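Local coordinates for putative secreted endoglycosylceramidase (Rhodococcus hoagii, PDB 6JYZ), which is an endogalactosylceramidase of glycoside hydrolase family 5 that probably hydrolyses the O-glycosidic bond joining a galactose-based glycan to ceramide, at residues 124-129 with 219-224; 86-91 with 152-157; 178-183 with 225-230; 267-272 with 290-295. All blocks are in the same frame, centred on the assembly; numbering follows the deposited sequence.

Interaction 1. Residues 124-129 with 219-224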
# COMPACT_ATOMS: atom_id res chain seq x y z
N MET A 124 -5.60 6.56 0.40
CA MET A 124 -6.86 6.89 1.09
C MET A 124 -7.41 5.57 1.62
O MET A 124 -8.07 4.82 0.87
CB MET A 124 -7.79 7.56 0.09
CG MET A 124 -9.01 8.23 0.74
SD MET A 124 -8.58 9.73 1.72
CE MET A 124 -8.08 10.85 0.43
N HIS A 125 -7.08 5.26 2.85
CA HIS A 125 -7.26 3.92 3.37
C HIS A 125 -8.60 3.78 4.03
O HIS A 125 -9.17 4.69 4.63
CB HIS A 125 -6.15 3.60 4.39
CG HIS A 125 -5.88 2.12 4.52
ND1 HIS A 125 -6.36 1.23 5.45
CD2 HIS A 125 -5.11 1.44 3.62
CE1 HIS A 125 -5.83 0.01 5.08
NE2 HIS A 125 -5.10 0.14 4.01
N GLN A 126 -9.14 2.57 4.03
CA GLN A 126 -10.37 2.22 4.77
C GLN A 126 -10.35 0.71 4.95
O GLN A 126 -9.77 -0.01 4.13
CB GLN A 126 -11.63 2.67 4.00
CG GLN A 126 -11.86 1.96 2.65
CD GLN A 126 -12.44 0.57 2.73
OE1 GLN A 126 -12.17 -0.30 1.81
NE2 GLN A 126 -13.21 0.30 3.70
N ASP A 127 -11.01 0.26 6.00
CA ASP A 127 -11.42 -1.14 6.07
C ASP A 127 -12.87 -1.13 6.50
O ASP A 127 -13.23 -0.39 7.42
CB ASP A 127 -10.65 -1.94 7.15
CG ASP A 127 -9.15 -1.88 6.96
OD1 ASP A 127 -8.64 -2.64 6.10
OD2 ASP A 127 -8.48 -1.10 7.66
N ALA A 128 -13.71 -1.95 5.86
CA ALA A 128 -15.10 -2.03 6.29
C ALA A 128 -15.73 -0.64 6.41
O ALA A 128 -16.46 -0.35 7.35
CB ALA A 128 -15.28 -2.84 7.57
N TRP A 129 -15.41 0.19 5.39
CA TRP A 129 -15.98 1.55 5.25
C TRP A 129 -15.43 2.59 6.23
O TRP A 129 -14.99 3.65 5.73
CB TRP A 129 -17.54 1.55 5.27
CG TRP A 129 -18.07 2.95 5.10
CD1 TRP A 129 -18.56 3.72 6.12
CD2 TRP A 129 -18.07 3.74 3.91
NE1 TRP A 129 -18.92 4.94 5.58
CE2 TRP A 129 -18.59 5.02 4.25
CE3 TRP A 129 -17.65 3.52 2.58
CZ2 TRP A 129 -18.68 6.05 3.31
CZ3 TRP A 129 -17.73 4.56 1.67
CH2 TRP A 129 -18.23 5.82 2.06
N LEU A 219 -6.17 5.70 -4.84
CA LEU A 219 -7.40 6.45 -4.74
C LEU A 219 -8.36 5.99 -3.66
O LEU A 219 -9.00 6.80 -3.00
CB LEU A 219 -8.11 6.45 -6.09
CG LEU A 219 -7.30 7.09 -7.21
CD1 LEU A 219 -8.09 6.95 -8.54
CD2 LEU A 219 -7.04 8.57 -6.92
N LEU A 220 -8.46 4.66 -3.48
CA LEU A 220 -9.23 4.14 -2.34
C LEU A 220 -8.75 2.73 -2.06
O LEU A 220 -8.74 1.88 -3.01
CB LEU A 220 -10.73 4.14 -2.64
CG LEU A 220 -11.64 3.71 -1.49
CD1 LEU A 220 -11.47 4.61 -0.28
CD2 LEU A 220 -13.07 3.70 -1.97
N ASN A 221 -8.39 2.46 -0.83
CA ASN A 221 -7.94 1.10 -0.50
C ASN A 221 -9.12 0.14 -0.60
O ASN A 221 -10.23 0.45 -0.11
CB ASN A 221 -7.50 1.09 0.96
CG ASN A 221 -7.08 -0.31 1.37
OD1 ASN A 221 -6.10 -0.84 0.83
ND2 ASN A 221 -7.75 -0.90 2.33
N GLU A 222 -8.87 -1.04 -1.16
CA GLU A 222 -9.79 -2.21 -1.22
C GLU A 222 -11.24 -1.78 -1.30
O GLU A 222 -12.07 -2.17 -0.44
CB GLU A 222 -9.53 -3.13 -0.03
CG GLU A 222 -8.14 -3.71 -0.08
CD GLU A 222 -7.86 -4.84 0.88
OE1 GLU A 222 -8.63 -5.01 1.83
OE2 GLU A 222 -6.79 -5.52 0.75
N PRO A 223 -11.65 -1.09 -2.38
CA PRO A 223 -13.05 -0.66 -2.44
C PRO A 223 -13.99 -1.86 -2.33
O PRO A 223 -13.80 -2.84 -3.06
CB PRO A 223 -13.17 0.04 -3.78
CG PRO A 223 -11.76 0.45 -4.11
CD PRO A 223 -10.86 -0.65 -3.53
N ASN A 224 -14.96 -1.81 -1.43
CA ASN A 224 -15.82 -2.97 -1.31
C ASN A 224 -16.86 -2.98 -2.45
O ASN A 224 -17.17 -1.93 -3.04
CB ASN A 224 -16.55 -2.99 0.03
CG ASN A 224 -15.67 -3.26 1.24
OD1 ASN A 224 -14.35 -3.14 1.22
ND2 ASN A 224 -16.25 -3.58 2.33
O HOH W 1 -9.90 -3.31 3.70
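N221 ND2 donates to the carbonyl oxygen of Q126 over 2.8 Å, and N221 N donates to M124 O over 2.9 Å, so one asparagine ties together the loops that follow strands 119-124 and 214-218 of the (beta/alpha)8 barrel. The run N221-E222-P223 corresponds to the Asn-Glu-Pro signature of family 5, whose glutamate is, in relatives, the acid/base. The side-chain bond is well formed: its N-H...O angle is 156°, and the donor lies in the Q126 carbonyl plane and the acceptor in the N221 amide plane. With CG anti to the backbone N (chi1 178°), the N221 amide is laid flat over a face of the H125 imidazole, the two planes only 18° apart. N221 ND2 rests 3.3 Å from H125 NE2 in this stack without being bonded to it, and N221 CB adds a CH-pi contact to the same ring. R83 holds N221 OD1, which fixes the other end of the amide. A water lies 2.8 Å from both D127 OD1 and E222 OE1, while the other carboxylate oxygen, E222 OE2, bonds to H292. Farther out the contact becomes packing. L220 CA makes a CA-H...O approach to M124 O, L220 CD1 lies 4.0 Å from Q126 CG, and M124 CB meets L219 O at 3.4 Å.

Interaction 2. Residues 86-91 with 152-157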
# COMPACT_ATOMS: atom_id res chain seq x y z
N ILE A 86 -3.71 6.93 5.06
CA ILE A 86 -4.33 8.14 5.60
C ILE A 86 -5.85 8.00 5.55
O ILE A 86 -6.39 7.09 4.92
CB ILE A 86 -3.87 9.39 4.86
CG1 ILE A 86 -4.30 9.39 3.40
CG2 ILE A 86 -2.33 9.57 4.98
CD1 ILE A 86 -4.04 10.70 2.64
N ALA A 87 -6.57 8.89 6.26
CA ALA A 87 -8.01 8.72 6.47
C ALA A 87 -8.80 9.90 5.98
O ALA A 87 -8.59 11.06 6.42
CB ALA A 87 -8.27 8.53 7.96
N TRP A 88 -9.80 9.61 5.17
CA TRP A 88 -10.77 10.62 4.80
C TRP A 88 -11.39 11.25 6.05
O TRP A 88 -11.59 12.50 6.09
CB TRP A 88 -11.85 9.94 3.93
CG TRP A 88 -12.97 10.83 3.46
CD1 TRP A 88 -13.04 12.22 3.43
CD2 TRP A 88 -14.20 10.35 2.89
NE1 TRP A 88 -14.24 12.60 2.88
CE2 TRP A 88 -14.96 11.49 2.56
CE3 TRP A 88 -14.71 9.04 2.66
CZ2 TRP A 88 -16.23 11.36 1.98
CZ3 TRP A 88 -15.97 8.94 2.07
CH2 TRP A 88 -16.72 10.08 1.74
N SER A 89 -11.66 10.48 7.09
CA SER A 89 -12.29 11.02 8.28
C SER A 89 -11.43 12.09 8.92
O SER A 89 -12.01 12.97 9.59
CB SER A 89 -12.62 9.93 9.28
OG SER A 89 -11.40 9.32 9.70
N ALA A 90 -10.12 12.03 8.81
CA ALA A 90 -9.25 13.06 9.42
C ALA A 90 -9.08 14.21 8.45
O ALA A 90 -8.96 15.36 8.89
CB ALA A 90 -7.92 12.42 9.75
N LEU A 91 -9.13 14.02 7.15
CA LEU A 91 -9.01 15.12 6.22
C LEU A 91 -10.28 15.95 6.26
O LEU A 91 -10.23 17.21 6.11
CB LEU A 91 -8.83 14.62 4.79
CG LEU A 91 -7.45 14.01 4.54
CD1 LEU A 91 -7.47 13.06 3.31
CD2 LEU A 91 -6.39 15.11 4.35
N ASP A 152 -11.84 2.03 10.00
CA ASP A 152 -11.13 3.25 9.57
C ASP A 152 -11.59 3.56 8.18
O ASP A 152 -11.94 2.63 7.42
CB ASP A 152 -9.61 3.06 9.61
CG ASP A 152 -9.14 1.93 8.71
OD1 ASP A 152 -9.51 0.74 9.04
OD2 ASP A 152 -8.44 2.17 7.74
N GLY A 153 -11.59 4.86 7.82
CA GLY A 153 -11.98 5.27 6.48
C GLY A 153 -12.82 6.52 6.56
O GLY A 153 -12.31 7.63 6.84
N ALA A 154 -14.10 6.38 6.28
CA ALA A 154 -14.97 7.52 6.11
C ALA A 154 -15.45 8.11 7.44
O ALA A 154 -15.66 7.41 8.41
CB ALA A 154 -16.18 7.05 5.31
N PRO A 155 -15.67 9.44 7.45
CA PRO A 155 -16.22 10.07 8.67
C PRO A 155 -17.68 9.69 8.90
O PRO A 155 -18.39 9.19 8.01
CB PRO A 155 -16.10 11.57 8.34
CG PRO A 155 -16.14 11.66 6.82
CD PRO A 155 -15.43 10.37 6.33
N GLU A 156 -18.13 9.97 10.14
CA GLU A 156 -19.47 9.58 10.52
C GLU A 156 -20.52 10.24 9.64
O GLU A 156 -21.50 9.60 9.25
CB GLU A 156 -19.66 9.89 11.99
CG GLU A 156 -20.95 9.29 12.58
CD GLU A 156 -21.09 9.51 14.08
OE1 GLU A 156 -20.46 10.44 14.61
OE2 GLU A 156 -21.77 8.70 14.69
N TRP A 157 -20.33 11.53 9.34
CA TRP A 157 -21.33 12.26 8.57
C TRP A 157 -21.53 11.67 7.18
O TRP A 157 -22.55 11.90 6.54
CB TRP A 157 -20.97 13.77 8.51
CG TRP A 157 -19.66 14.06 7.79
CD1 TRP A 157 -18.44 14.28 8.39
CD2 TRP A 157 -19.46 14.14 6.36
NE1 TRP A 157 -17.50 14.54 7.43
CE2 TRP A 157 -18.08 14.39 6.17
CE3 TRP A 157 -20.28 14.03 5.22
CZ2 TRP A 157 -17.50 14.46 4.89
CZ3 TRP A 157 -19.73 14.18 3.95
CH2 TRP A 157 -18.34 14.36 3.82
O HOH W 2 -10.90 6.65 9.68
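Helix 88-91, the single short turn that leaves barrel strand 81-86, is met by the long loop after strand 119-124 where S89 and W88 touch G153, A154 and P155. This is packing at the rim of the (beta/alpha)8 barrel, and one direct backbone bond crosses it: S89 N donates to G153 O over 2.9 Å. A water makes a second link, donating to S89 OG and accepting from G153 N, each at 2.7 Å; S89 OG is also bonded to D52. A87 is the N-cap residue of the turn, and its carbonyl oxygen accepts from both A90 N and L91 N. A chi1 of 179° swings the W88 side chain away from its own backbone N and brings one face of its indole against the P155 ring. P155 CD sits over the face of the five-membered ring, 3.8 Å from its centroid and 17° off the normal. A154 CB comes to 3.6 Å from W88 CE3. W157 is turned with its plane at 86° to that of W88, and both indole N-H groups are held by E92, one at its carboxylate and the other at its carbonyl. The two tryptophans meet where W157 CH2 lies 4.1 Å from W88 CZ2.

Interaction 3. Residues 178-183 with 225-230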
# COMPACT_ATOMS: atom_id res chain seq x y z
N ALA A 178 -24.57 -3.28 7.01
CA ALA A 178 -24.35 -1.84 7.14
C ALA A 178 -23.18 -1.37 6.30
O ALA A 178 -23.25 -0.30 5.69
CB ALA A 178 -24.08 -1.51 8.60
N VAL A 179 -22.09 -2.16 6.28
CA VAL A 179 -20.91 -1.74 5.52
C VAL A 179 -21.24 -1.76 4.06
O VAL A 179 -20.90 -0.81 3.33
CB VAL A 179 -19.74 -2.69 5.83
CG1 VAL A 179 -18.53 -2.47 4.90
CG2 VAL A 179 -19.31 -2.53 7.29
N ALA A 180 -21.91 -2.81 3.58
CA ALA A 180 -22.27 -2.88 2.18
C ALA A 180 -23.18 -1.73 1.77
O ALA A 180 -23.03 -1.13 0.69
CB ALA A 180 -22.90 -4.24 1.87
N ARG A 181 -24.15 -1.40 2.62
CA ARG A 181 -25.09 -0.35 2.30
C ARG A 181 -24.36 1.01 2.28
O ARG A 181 -24.65 1.82 1.43
CB ARG A 181 -26.21 -0.34 3.38
CG ARG A 181 -27.28 0.72 3.14
CD ARG A 181 -28.09 0.48 1.90
NE ARG A 181 -28.97 1.58 1.47
CZ ARG A 181 -28.60 2.48 0.64
NH1 ARG A 181 -27.33 2.60 0.24
NH2 ARG A 181 -29.49 3.31 0.12
N ALA A 182 -23.45 1.25 3.23
CA ALA A 182 -22.71 2.52 3.27
C ALA A 182 -21.86 2.65 2.02
O ALA A 182 -21.76 3.74 1.44
CB ALA A 182 -21.85 2.62 4.50
N PHE A 183 -21.21 1.57 1.57
CA PHE A 183 -20.47 1.65 0.32
C PHE A 183 -21.39 1.92 -0.85
O PHE A 183 -21.03 2.70 -1.76
CB PHE A 183 -19.69 0.33 0.02
CG PHE A 183 -18.25 0.42 0.47
CD1 PHE A 183 -17.36 1.07 -0.35
CD2 PHE A 183 -17.82 -0.17 1.66
CE1 PHE A 183 -15.99 1.14 0.06
CE2 PHE A 183 -16.49 -0.08 2.05
CZ PHE A 183 -15.63 0.57 1.25
N PRO A 225 -17.48 -4.13 -2.77
CA PRO A 225 -18.49 -4.16 -3.82
C PRO A 225 -19.74 -3.33 -3.56
O PRO A 225 -20.47 -3.03 -4.49
CB PRO A 225 -18.81 -5.67 -3.93
CG PRO A 225 -17.56 -6.35 -3.47
CD PRO A 225 -17.06 -5.47 -2.34
N GLY A 226 -19.99 -2.99 -2.28
CA GLY A 226 -21.29 -2.38 -1.98
C GLY A 226 -22.39 -3.43 -2.12
O GLY A 226 -22.29 -4.52 -1.56
N LEU A 227 -23.44 -3.02 -2.78
CA LEU A 227 -24.58 -3.91 -3.05
C LEU A 227 -24.57 -4.43 -4.46
O LEU A 227 -25.63 -4.76 -5.03
CB LEU A 227 -25.91 -3.24 -2.67
CG LEU A 227 -26.02 -2.89 -1.18
CD1 LEU A 227 -27.31 -2.09 -0.93
CD2 LEU A 227 -26.00 -4.10 -0.31
N ARG A 228 -23.39 -4.51 -5.07
CA ARG A 228 -23.27 -4.99 -6.44
C ARG A 228 -22.44 -6.26 -6.51
O ARG A 228 -21.65 -6.56 -5.64
CB ARG A 228 -22.66 -3.88 -7.32
CG ARG A 228 -23.59 -2.67 -7.41
CD ARG A 228 -24.94 -2.94 -8.09
NE ARG A 228 -25.78 -1.74 -8.11
CZ ARG A 228 -26.64 -1.44 -7.18
NH1 ARG A 228 -26.83 -2.19 -6.12
NH2 ARG A 228 -27.33 -0.28 -7.35
N ASP A 229 -22.68 -7.03 -7.58
CA ASP A 229 -21.84 -8.20 -7.89
C ASP A 229 -20.49 -7.74 -8.39
O ASP A 229 -20.26 -6.53 -8.60
CB ASP A 229 -22.55 -9.04 -8.98
CG ASP A 229 -22.21 -8.39 -10.34
OD1 ASP A 229 -22.44 -7.20 -10.55
OD2 ASP A 229 -21.58 -9.13 -11.24
N PRO A 230 -19.54 -8.62 -8.71
CA PRO A 230 -18.21 -8.17 -9.16
C PRO A 230 -18.23 -7.33 -10.40
O PRO A 230 -17.43 -6.39 -10.49
CB PRO A 230 -17.46 -9.49 -9.39
CG PRO A 230 -18.10 -10.38 -8.32
CD PRO A 230 -19.60 -10.07 -8.43
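The L227 side chain crosses R181 at a slant with one methyl branch and lays the other on A180, as a type II' beta turn from P225 to R228 leans on helix 177-187 near the surface of the (beta/alpha)8 barrel. CD1 of L227 touches R181 CD at 3.9 Å. R181 meets the leucine through its CD methylene: its chain bends at chi2 (66°), and the guanidinium beyond forms a salt bridge with E190. Beside the leucine, G226 presents bare backbone to the helix. Its positive phi of 70° suits glycine at the second position of such a turn, and its CA fits between A180 O, at 3.4 Å in a CA-H...O approach, and F183 CB, at 3.7 Å. The carbonyl oxygen of G226 lies 3.5 Å from A180 CB, so this alanine touches both residues at the corner of the turn. The phenyl ring of F183 runs on away from the turn to meet W129 edge-to-face and to pack against N224, which connects this outer contact to the interior. Q184 OE1, one residue further along the helix, accepts from L227 N; within the turn, the R228 N to P225 O bond is weak. The branch of L227 that lies on the alanine ends with CD2 at 3.8 Å from A180 CB.

Interaction 4. Residues 267-272 with 290-295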
# COMPACT_ATOMS: atom_id res chain seq x y z
N LEU A 267 -12.52 -7.88 -3.29
CA LEU A 267 -12.57 -9.31 -3.59
C LEU A 267 -11.24 -9.84 -4.07
O LEU A 267 -10.92 -11.02 -3.84
CB LEU A 267 -13.66 -9.62 -4.63
CG LEU A 267 -15.06 -9.28 -4.13
CD1 LEU A 267 -16.05 -9.45 -5.29
CD2 LEU A 267 -15.51 -10.09 -2.94
N TRP A 268 -10.42 -9.06 -4.77
CA TRP A 268 -9.11 -9.58 -5.21
C TRP A 268 -8.30 -10.03 -4.02
O TRP A 268 -7.55 -11.03 -4.12
CB TRP A 268 -8.36 -8.47 -5.98
CG TRP A 268 -7.16 -9.01 -6.74
CD1 TRP A 268 -6.00 -9.54 -6.22
CD2 TRP A 268 -7.04 -9.07 -8.16
NE1 TRP A 268 -5.18 -9.95 -7.26
CE2 TRP A 268 -5.79 -9.68 -8.45
CE3 TRP A 268 -7.83 -8.65 -9.23
CZ2 TRP A 268 -5.35 -9.87 -9.76
CZ3 TRP A 268 -7.40 -8.85 -10.53
CH2 TRP A 268 -6.17 -9.47 -10.79
N SER A 269 -8.41 -9.35 -2.89
CA SER A 269 -7.65 -9.72 -1.70
C SER A 269 -8.09 -11.02 -1.06
O SER A 269 -7.37 -11.47 -0.13
CB SER A 269 -7.74 -8.63 -0.65
OG SER A 269 -7.19 -7.45 -1.19
N ALA A 270 -9.24 -11.57 -1.46
CA ALA A 270 -9.69 -12.88 -0.94
C ALA A 270 -9.64 -13.97 -1.99
O ALA A 270 -9.68 -15.16 -1.61
CB ALA A 270 -11.13 -12.70 -0.47
N PHE A 271 -9.52 -13.67 -3.27
CA PHE A 271 -9.60 -14.68 -4.31
C PHE A 271 -8.38 -14.68 -5.22
O PHE A 271 -8.20 -15.69 -5.95
CB PHE A 271 -10.83 -14.46 -5.21
CG PHE A 271 -12.12 -14.71 -4.45
CD1 PHE A 271 -12.52 -16.04 -4.23
CD2 PHE A 271 -12.77 -13.71 -3.75
CE1 PHE A 271 -13.68 -16.29 -3.48
CE2 PHE A 271 -13.89 -13.98 -2.96
CZ PHE A 271 -14.32 -15.29 -2.87
N GLY A 272 -7.58 -13.61 -5.28
CA GLY A 272 -6.43 -13.60 -6.15
C GLY A 272 -6.75 -13.15 -7.56
O GLY A 272 -5.89 -13.18 -8.45
N SER A 290 -2.91 -1.89 -8.93
CA SER A 290 -2.41 -2.24 -7.61
C SER A 290 -3.35 -3.21 -6.89
O SER A 290 -3.92 -2.88 -5.84
CB SER A 290 -2.20 -0.96 -6.83
OG SER A 290 -1.48 -1.20 -5.64
N PRO A 291 -3.51 -4.45 -7.37
CA PRO A 291 -4.16 -5.51 -6.60
C PRO A 291 -3.27 -5.89 -5.43
O PRO A 291 -2.05 -5.65 -5.43
CB PRO A 291 -4.24 -6.67 -7.61
CG PRO A 291 -2.96 -6.49 -8.43
CD PRO A 291 -2.85 -4.97 -8.59
N HIS A 292 -3.89 -6.43 -4.39
CA HIS A 292 -3.21 -6.91 -3.19
C HIS A 292 -3.05 -8.41 -3.32
O HIS A 292 -4.02 -9.15 -3.45
CB HIS A 292 -3.96 -6.53 -1.90
CG HIS A 292 -4.08 -5.02 -1.81
ND1 HIS A 292 -4.88 -4.42 -0.85
CD2 HIS A 292 -3.47 -4.03 -2.53
CE1 HIS A 292 -4.74 -3.08 -1.00
NE2 HIS A 292 -3.91 -2.81 -2.01
N LEU A 293 -1.78 -8.82 -3.35
CA LEU A 293 -1.45 -10.23 -3.76
C LEU A 293 -1.37 -11.14 -2.55
O LEU A 293 -0.28 -11.41 -2.02
CB LEU A 293 -0.15 -10.24 -4.55
CG LEU A 293 -0.14 -9.36 -5.80
CD1 LEU A 293 1.17 -9.55 -6.61
CD2 LEU A 293 -1.30 -9.71 -6.74
N TYR A 294 -2.53 -11.59 -2.09
CA TYR A 294 -2.67 -12.36 -0.87
C TYR A 294 -2.85 -13.87 -1.12
O TYR A 294 -3.13 -14.60 -0.16
CB TYR A 294 -3.83 -11.81 -0.01
CG TYR A 294 -3.44 -10.57 0.78
CD1 TYR A 294 -2.40 -10.55 1.70
CD2 TYR A 294 -4.12 -9.37 0.62
CE1 TYR A 294 -2.11 -9.45 2.49
CE2 TYR A 294 -3.86 -8.24 1.39
CZ TYR A 294 -2.85 -8.29 2.32
OH TYR A 294 -2.53 -7.25 3.17
N SER A 295 -2.61 -14.34 -2.36
CA SER A 295 -2.69 -15.77 -2.65
C SER A 295 -1.73 -16.55 -1.75
O SER A 295 -0.57 -16.18 -1.57
CB SER A 295 -2.47 -16.06 -4.07
OG SER A 295 -3.46 -15.42 -4.90
O HOH W 3 -5.20 -12.31 -3.14
O HOH W 4 -6.72 -6.39 -3.87
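S269 OG faces H292 across a water that donates to this hydroxyl and accepts from H292 N, both at 2.9 Å; the same oxygen is bonded to E222 OE2, to which H292 ND1 also bonds. Serine and histidine therefore converge on one carboxylate oxygen at the mouth of the (beta/alpha)8 barrel, a second-shell arrangement that probably orients E222, the glutamate of the family's Asn-Glu-Pro signature. A second water lies 2.8 Å from W268 O and accepts from Y294 N, so two waters mediate polar contact between the segments. The packing is organised by the W268 indole. Its first torsion, chi1 -166°, turns the ring to the side of the carbonyl carbon and slides it alongside P291: CB of the proline stands over the five-membered ring, 3.4 Å from its centroid and 11° off the normal, as a close CH-pi contact. The opposite face is met by G272 O, leaving the indole sandwiched, while H292 O lies at the ring's edge, 3.4 Å from W268 CD1. L293, the centre of an inverse gamma turn, extends beside the indole and brings CD2 to within 3.9 Å of W268 NE1. S269 CB meets the edge of the Y294 ring, whose hydroxyl bonds to E329. A bound isopropanol lies about 4 Å from the W268 side chain. In the fold, short helix 268-271 follows barrel strand 259-262, the 290-295 loop follows its parallel neighbour 287-289, and helix 307-321 covers W268, P291 and L293 through I313, A314 and F311.

How the interactions relate
All four interactions join loops and helices that follow successive strands of one (beta/alpha)8 barrel. Along the chain, interactions 1 and 2 alternate their segments, as do 1 and 3, whereas interaction 4 comes after the rest. Interaction 1 touches each of the others, its centre about 10 Å from that of interaction 2, about 12 Å from that of interaction 3 and about 14 Å from that of interaction 4. Backbone bonds of 124-129 to I86 and A154 join it to interaction 2, F183 to interaction 3. Interactions 3 and 4 meet where P225 and P230 pack on L267; interaction 2 touches neither. E222, the probable active-site carboxylate, is shared by interactions 1 and 4, with interactions 2 and 3 farther outward.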